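Local coordinates for variable region-containing chitin-binding protein 3 (Branchiostoma floridae, PDB 1XT5) that probably binds chitin and may hydrolyse it, this piece being its immunoglobulin V-type domain, part of an innate immune receptor of amphioxus, at residues G1-T9 against V111-L122. Residues are numbered along the deposited sequence; the frame is centred on the assembly and turned at random. Where two conformers were deposited one is given.
Sequences GQSIMTVRT and VAQWSIRTEFGL. With SO4 (sulfate ion), chain B.
Met5 N donates to Phe120 O, N to O 2.9 Å, in a nearly straight bond that ties the N-terminal strand 4-8 of this immunoglobulin V-set domain to the loop between strands 105-112 and 122-132. That loop lies where V domains carry CDR3. Beside this bond, Ile4 CA approaches the same Phe120 O in a CA-H...O contact.

The Met5 side chain turns into the sandwich. CG is anti to the backbone N (chi1 -172°), and bends at the next two torsions lay SD and CE across Val111. Met5 CE reaches Val111 CG1 at 3.6 Å. Further along the strand, Val7 CG2 meets Val111 CG2 at 3.8 Å. Tyr28 of strand 22-31 packs on both Met5 and Val111, so this apolar patch bridges the two sheets.

At the outer end, Gln2 folds over one face of the Phe120 ring. In a CH-pi contact, Gln2 CG lies 3.9 Å from the centroid of the Phe120 ring, and the Gln2 amide plane is 22° from the ring plane. Ile4 CG1 is 4.0 Å from Phe120 CD2. Gln2 NE2 also donates to Ser3 O on a lone pair, in the carbonyl plane, which helps fix the rotation of the amide.

A sulfate, probably from the crystallisation liquor, sits between the segments. Sulfate O2 receives three bonds, from Ser3 OG at 2.7 Å, Gln113 NE2 and Arg117 NH2, while Arg117 NE donates to sulfate O1 at 2.9 Å. Ser3 N donates to sulfate O3 and Gln2 NE2 to O4. The strongest polar partner of Gln113 NE2 is Asp33 OD2, and Asn32 ND2 bonds Gln2 O. Thr118 OG1 accepts from Phe120 N in an ST turn that holds this hydroxyl oxygen at the edge of the Phe120 ring, in its plane.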
ATOM      1  N   GLY A   1      -7.964   4.721 -24.314  1.00 29.22           N
ATOM      2  CA  GLY A   1      -7.987   6.155 -24.065  1.00 24.16           C
ATOM      3  C   GLY A   1      -7.911   6.528 -22.610  1.00 22.03           C
ATOM      4  O   GLY A   1      -6.863   6.889 -22.093  1.00 26.61           O
ATOM      5  N   GLN A   2      -9.061   6.440 -21.936  1.00 17.18           N
ATOM      6  CA  GLN A   2      -9.118   6.821 -20.532  1.00 13.31           C
ATOM      7  C   GLN A   2      -8.217   5.958 -19.685  1.00 11.09           C
ATOM      8  O   GLN A   2      -8.302   4.711 -19.700  1.00 12.78           O
ATOM      9  CB  GLN A   2     -10.565   6.674 -20.028  1.00 12.07           C
ATOM     10  CG  GLN A   2     -10.715   7.070 -18.570  1.00 11.55           C
ATOM     11  CD  GLN A   2     -10.292   8.494 -18.270  1.00 12.42           C
ATOM     12  OE1 GLN A   2     -10.869   9.438 -18.801  1.00 14.54           O
ATOM     13  NE2 GLN A   2      -9.338   8.667 -17.367  1.00 11.27           N
ATOM     14  N   SER A   3      -7.301   6.550 -18.911  1.00 10.57           N
ATOM     15  CA  SER A   3      -6.512   5.807 -17.945  1.00 10.54           C
ATOM     16  C   SER A   3      -7.445   5.307 -16.834  1.00  8.97           C
ATOM     17  O   SER A   3      -8.254   6.108 -16.356  1.00 10.07           O
ATOM     18  CB  SER A   3      -5.531   6.756 -17.275  1.00 11.64           C
ATOM     19  OG  SER A   3      -4.644   7.443 -18.161  1.00 13.16           O
ATOM     20  N   ILE A   4      -7.340   4.020 -16.473  1.00  8.29           N
ATOM     21  CA  ILE A   4      -8.198   3.491 -15.399  1.00  7.36           C
ATOM     22  C   ILE A   4      -7.386   2.613 -14.469  1.00  6.30           C
ATOM     23  O   ILE A   4      -6.804   1.615 -14.855  1.00  7.38           O
ATOM     24  CB  ILE A   4      -9.421   2.716 -15.944  1.00  8.32           C
ATOM     25  CG1 ILE A   4     -10.236   3.592 -16.916  1.00  9.19           C
ATOM     26  CG2 ILE A   4     -10.246   2.193 -14.791  1.00  8.96           C
ATOM     27  CD1 ILE A   4     -11.407   2.900 -17.549  1.00 12.67           C
ATOM     28  N   MET A   5      -7.372   2.989 -13.203  1.00  5.49           N
ATOM     29  CA  MET A   5      -6.725   2.225 -12.142  1.00  5.11           C
ATOM     30  C   MET A   5      -7.599   1.164 -11.556  1.00  4.78           C
ATOM     31  O   MET A   5      -8.751   1.428 -11.222  1.00  5.86           O
ATOM     32  CB  MET A   5      -6.323   3.203 -11.036  1.00  5.44           C
ATOM     33  CG  MET A   5      -5.460   2.544  -9.947  1.00  5.38           C
ATOM     34  SD  MET A   5      -3.820   2.117 -10.480  1.00  7.33           S
ATOM     35  CE  MET A   5      -3.084   3.763 -10.565  1.00  9.76           C
ATOM     36  N   THR A   6      -7.069  -0.039 -11.324  1.00  4.93           N
ATOM     37  CA  THR A   6      -7.814  -1.053 -10.587  1.00  5.18           C
ATOM     38  C   THR A   6      -6.869  -1.745  -9.614  1.00  4.66           C
ATOM     39  O   THR A   6      -5.874  -2.364 -10.062  1.00  6.10           O
ATOM     40  CB  THR A   6      -8.456  -2.090 -11.505  1.00  5.46           C
ATOM     41  OG1 THR A   6      -9.391  -1.462 -12.381  1.00  6.56           O
ATOM     42  CG2 THR A   6      -9.229  -3.144 -10.686  1.00  6.38           C
ATOM     43  N   VAL A   7      -7.171  -1.665  -8.345  1.00  4.54           N
ATOM     44  CA  VAL A   7      -6.446  -2.382  -7.290  1.00  4.60           C
ATOM     45  C   VAL A   7      -7.170  -3.676  -7.018  1.00  4.23           C
ATOM     46  O   VAL A   7      -8.382  -3.761  -7.063  1.00  5.10           O
ATOM     47  CB  VAL A   7      -6.362  -1.478  -6.031  1.00  4.52           C
ATOM     48  CG1 VAL A   7      -5.953  -2.262  -4.777  1.00  5.04           C
ATOM     49  CG2 VAL A   7      -5.408  -0.323  -6.252  1.00  6.06           C
ATOM     50  N   ARG A   8      -6.388  -4.731  -6.736  1.00  4.62           N
ATOM     51  CA  ARG A   8      -6.915  -6.009  -6.281  1.00  4.94           C
ATOM     52  C   ARG A   8      -6.160  -6.477  -5.064  1.00  4.59           C
ATOM     53  O   ARG A   8      -4.988  -6.164  -4.853  1.00  5.83           O
ATOM     54  CB  ARG A   8      -6.887  -7.035  -7.417  1.00  6.68           C
ATOM     55  CG  ARG A   8      -7.847  -6.713  -8.547  1.00  9.65           C
ATOM     56  CD  ARG A   8      -7.827  -7.806  -9.639  0.50 10.23           C
ATOM     57  NE  ARG A   8      -8.861  -7.510 -10.633  0.50 13.69           N
ATOM     58  CZ  ARG A   8      -9.095  -6.824 -11.689  0.50 17.10           C
ATOM     59  NH1 ARG A   8      -8.291  -6.041 -12.432  0.50 22.41           N
ATOM     60  NH2 ARG A   8     -10.360  -6.921 -12.180  0.50 18.74           N
ATOM     61  N   THR A   9      -6.833  -7.302  -4.257  1.00  5.61           N
ATOM     62  CA  THR A   9      -6.300  -7.860  -3.041  1.00  5.46           C
ATOM     63  C   THR A   9      -6.704  -9.332  -2.942  1.00  5.37           C
ATOM     64  O   THR A   9      -7.878  -9.645  -2.938  1.00  6.74           O
ATOM     65  CB  THR A   9      -6.877  -7.196  -1.811  1.00  5.67           C
ATOM     66  OG1 THR A   9      -8.311  -7.084  -1.907  1.00  6.49           O
ATOM     67  CG2 THR A   9      -6.366  -5.769  -1.607  1.00  5.90           C
ATOM     68  N   VAL A 111      -3.491   3.056  -4.902  1.00  4.40           N
ATOM     69  CA  VAL A 111      -2.584   3.284  -6.009  1.00  3.96           C
ATOM     70  C   VAL A 111      -3.230   4.373  -6.881  1.00  4.10           C
ATOM     71  O   VAL A 111      -4.425   4.290  -7.214  1.00  4.78           O
ATOM     72  CB  VAL A 111      -2.279   2.013  -6.801  1.00  4.66           C
ATOM     73  CG1 VAL A 111      -1.193   2.281  -7.852  1.00  6.02           C
ATOM     74  CG2 VAL A 111      -1.856   0.868  -5.904  1.00  5.75           C
ATOM     75  N   ALA A 112      -2.459   5.398  -7.229  1.00  4.67           N
ATOM     76  CA  ALA A 112      -3.030   6.546  -7.911  1.00  5.51           C
ATOM     77  C   ALA A 112      -2.038   7.099  -8.927  1.00  5.66           C
ATOM     78  O   ALA A 112      -0.825   7.064  -8.712  1.00  6.58           O
ATOM     79  CB  ALA A 112      -3.350   7.672  -6.921  1.00  7.72           C
ATOM     80  N   GLN A 113      -2.577   7.663  -9.991  1.00  6.21           N
ATOM     81  CA  GLN A 113      -1.783   8.523 -10.829  1.00  6.65           C
ATOM     82  C   GLN A 113      -1.132   9.632  -9.997  1.00  6.04           C
ATOM     83  O   GLN A 113      -1.729  10.078  -9.017  1.00  7.50           O
ATOM     84  CB  GLN A 113      -2.623   9.187 -11.886  1.00  7.65           C
ATOM     85  CG  GLN A 113      -3.266   8.219 -12.836  1.00  8.91           C
ATOM     86  CD  GLN A 113      -4.153   8.963 -13.823  1.00 10.16           C
ATOM     87  OE1 GLN A 113      -5.073   9.671 -13.427  1.00 11.12           O
ATOM     88  NE2 GLN A 113      -3.854   8.827 -15.098  1.00 12.19           N
ATOM     89  N   TRP A 114       0.024  10.105 -10.392  1.00  6.54           N
ATOM     90  CA  TRP A 114       0.672  11.202  -9.671  1.00  7.71           C
ATOM     91  C   TRP A 114      -0.211  12.452  -9.624  1.00  7.77           C
ATOM     92  O   TRP A 114      -0.174  13.181  -8.637  1.00  8.96           O
ATOM     93  CB  TRP A 114       1.982  11.611 -10.313  1.00 10.03           C
ATOM     94  CG  TRP A 114       3.100  10.647 -10.139  1.00  9.82           C
ATOM     95  CD1 TRP A 114       3.115   9.443  -9.536  1.00 10.89           C
ATOM     96  CD2 TRP A 114       4.449  10.831 -10.605  1.00  8.89           C
ATOM     97  NE1 TRP A 114       4.330   8.864  -9.565  1.00 10.10           N
ATOM     98  CE2 TRP A 114       5.199   9.708 -10.243  1.00  9.31           C
ATOM     99  CE3 TRP A 114       5.087  11.865 -11.294  1.00  9.38           C
ATOM    100  CZ2 TRP A 114       6.553   9.543 -10.541  1.00  9.83           C
ATOM    101  CZ3 TRP A 114       6.416  11.722 -11.595  1.00  9.55           C
ATOM    102  CH2 TRP A 114       7.128  10.601 -11.232  1.00 10.03           C
ATOM    103  N   SER A 115      -0.872  12.728 -10.722  1.00  8.64           N
ATOM    104  CA  SER A 115      -1.886  13.784 -10.783  1.00  9.20           C
ATOM    105  C   SER A 115      -3.202  13.093 -11.132  1.00  8.95           C
ATOM    106  O   SER A 115      -3.365  12.519 -12.227  1.00 11.12           O
ATOM    107  CB  SER A 115      -1.497  14.830 -11.785  1.00 10.31           C
ATOM    108  OG  SER A 115      -2.536  15.818 -11.873  1.00 13.18           O
ATOM    109  N   ILE A 116      -4.117  13.119 -10.180  1.00  9.95           N
ATOM    110  CA  ILE A 116      -5.388  12.383 -10.336  1.00 10.67           C
ATOM    111  C   ILE A 116      -6.329  13.230 -11.160  1.00 12.55           C
ATOM    112  O   ILE A 116      -7.101  14.020 -10.639  1.00 15.64           O
ATOM    113  CB  ILE A 116      -5.975  11.988  -8.980  1.00 10.15           C
ATOM    114  CG1 ILE A 116      -4.988  11.224  -8.134  1.00 10.20           C
ATOM    115  CG2 ILE A 116      -7.288  11.227  -9.143  1.00 12.18           C
ATOM    116  CD1 ILE A 116      -5.357  11.065  -6.686  1.00 11.89           C
ATOM    117  N   ARG A 117      -6.216  13.106 -12.486  1.00 14.30           N
ATOM    118  CA  ARG A 117      -6.950  13.990 -13.383  1.00 15.67           C
ATOM    119  C   ARG A 117      -8.427  13.806 -13.341  1.00 14.41           C
ATOM    120  O   ARG A 117      -9.238  14.724 -13.575  1.00 17.73           O
ATOM    121  CB  ARG A 117      -6.459  13.831 -14.851  1.00 19.56           C
ATOM    122  CG  ARG A 117      -5.100  14.491 -15.055  0.65 22.44           C
ATOM    123  CD  ARG A 117      -4.629  14.496 -16.482  0.65 22.07           C
ATOM    124  NE  ARG A 117      -4.222  13.159 -16.917  0.65 23.62           N
ATOM    125  CZ  ARG A 117      -2.994  12.657 -16.812  0.65 24.38           C
ATOM    126  NH1 ARG A 117      -1.989  13.341 -16.265  0.65 28.44           N
ATOM    127  NH2 ARG A 117      -2.759  11.416 -17.256  0.65 25.61           N
ATOM    128  N   THR A 118      -8.822  12.569 -13.099  1.00 11.89           N
ATOM    129  CA  THR A 118     -10.186  12.136 -13.066  1.00 11.78           C
ATOM    130  C   THR A 118     -10.354  11.085 -11.970  1.00 10.41           C
ATOM    131  O   THR A 118      -9.385  10.533 -11.471  1.00  9.54           O
ATOM    132  CB  THR A 118     -10.673  11.456 -14.368  1.00 12.01           C
ATOM    133  OG1 THR A 118     -10.101  10.113 -14.411  1.00 10.99           O
ATOM    134  CG2 THR A 118     -10.342  12.254 -15.637  1.00 14.04           C
ATOM    135  N   GLU A 119     -11.600  10.755 -11.657  1.00 10.84           N
ATOM    136  CA  GLU A 119     -11.856   9.718 -10.653  1.00  9.18           C
ATOM    137  C   GLU A 119     -11.375   8.347 -11.089  1.00  7.15           C
ATOM    138  O   GLU A 119     -11.239   7.432 -10.260  1.00  7.32           O
ATOM    139  CB  GLU A 119     -13.274   9.820 -10.089  0.65  9.40           C
ATOM    140  CG  GLU A 119     -14.161   9.421 -11.282  0.65  8.49           C
ATOM    141  CD  GLU A 119     -15.533  10.016 -11.097  0.65  8.65           C
ATOM    142  OE1 GLU A 119     -15.694  11.266 -11.139  0.65 12.40           O
ATOM    143  OE2 GLU A 119     -16.531   9.290 -10.880  0.65  7.56           O
ATOM    144  N   PHE A 120     -11.128   8.169 -12.378  1.00  6.97           N
ATOM    145  CA  PHE A 120     -10.597   6.930 -12.892  1.00  6.41           C
ATOM    146  C   PHE A 120      -9.162   6.666 -12.456  1.00  5.93           C
ATOM    147  O   PHE A 120      -8.710   5.513 -12.509  1.00  6.40           O
ATOM    148  CB  PHE A 120     -10.643   6.876 -14.414  1.00  8.08           C
ATOM    149  CG  PHE A 120     -12.036   6.983 -15.027  1.00  8.51           C
ATOM    150  CD1 PHE A 120     -12.468   8.184 -15.584  1.00 11.02           C
ATOM    151  CD2 PHE A 120     -12.879   5.894 -15.043  1.00  8.67           C
ATOM    152  CE1 PHE A 120     -13.699   8.270 -16.196  1.00 11.27           C
ATOM    153  CE2 PHE A 120     -14.088   5.996 -15.679  1.00  9.31           C
ATOM    154  CZ  PHE A 120     -14.531   7.162 -16.244  1.00 10.50           C
ATOM    155  N   GLY A 121      -8.435   7.690 -12.006  1.00  6.22           N
ATOM    156  CA  GLY A 121      -7.009   7.576 -11.773  1.00  6.85           C
ATOM    157  C   GLY A 121      -6.572   7.106 -10.430  1.00  6.67           C
ATOM    158  O   GLY A 121      -5.365   7.071 -10.177  1.00  9.35           O
ATOM    159  N   LEU A 122      -7.481   6.731  -9.511  1.00  6.18           N
ATOM    160  CA  LEU A 122      -7.164   6.222  -8.202  1.00  6.65           C
ATOM    161  C   LEU A 122      -8.004   4.982  -7.922  1.00  5.41           C
ATOM    162  O   LEU A 122      -9.164   4.946  -8.331  1.00  6.68           O
ATOM    163  CB  LEU A 122      -7.445   7.274  -7.067  1.00  7.63           C
ATOM    164  CG  LEU A 122      -7.112   6.890  -5.628  1.00  7.42           C
ATOM    165  CD1 LEU A 122      -6.749   8.125  -4.859  1.00 10.16           C
ATOM    166  CD2 LEU A 122      -8.266   6.197  -4.878  1.00  7.72           C
TER
HETATM  167  S   SO4 B 201      -6.275  10.544 -18.281  0.80 12.36           S
HETATM  168  O1  SO4 B 201      -5.786  11.817 -18.979  0.80 16.18           O
HETATM  169  O2  SO4 B 201      -5.170  10.024 -17.464  0.80 13.16           O
HETATM  170  O3  SO4 B 201      -6.742   9.582 -19.185  0.80 12.97           O
HETATM  171  O4  SO4 B 201      -7.367  10.951 -17.403  0.80 12.80           O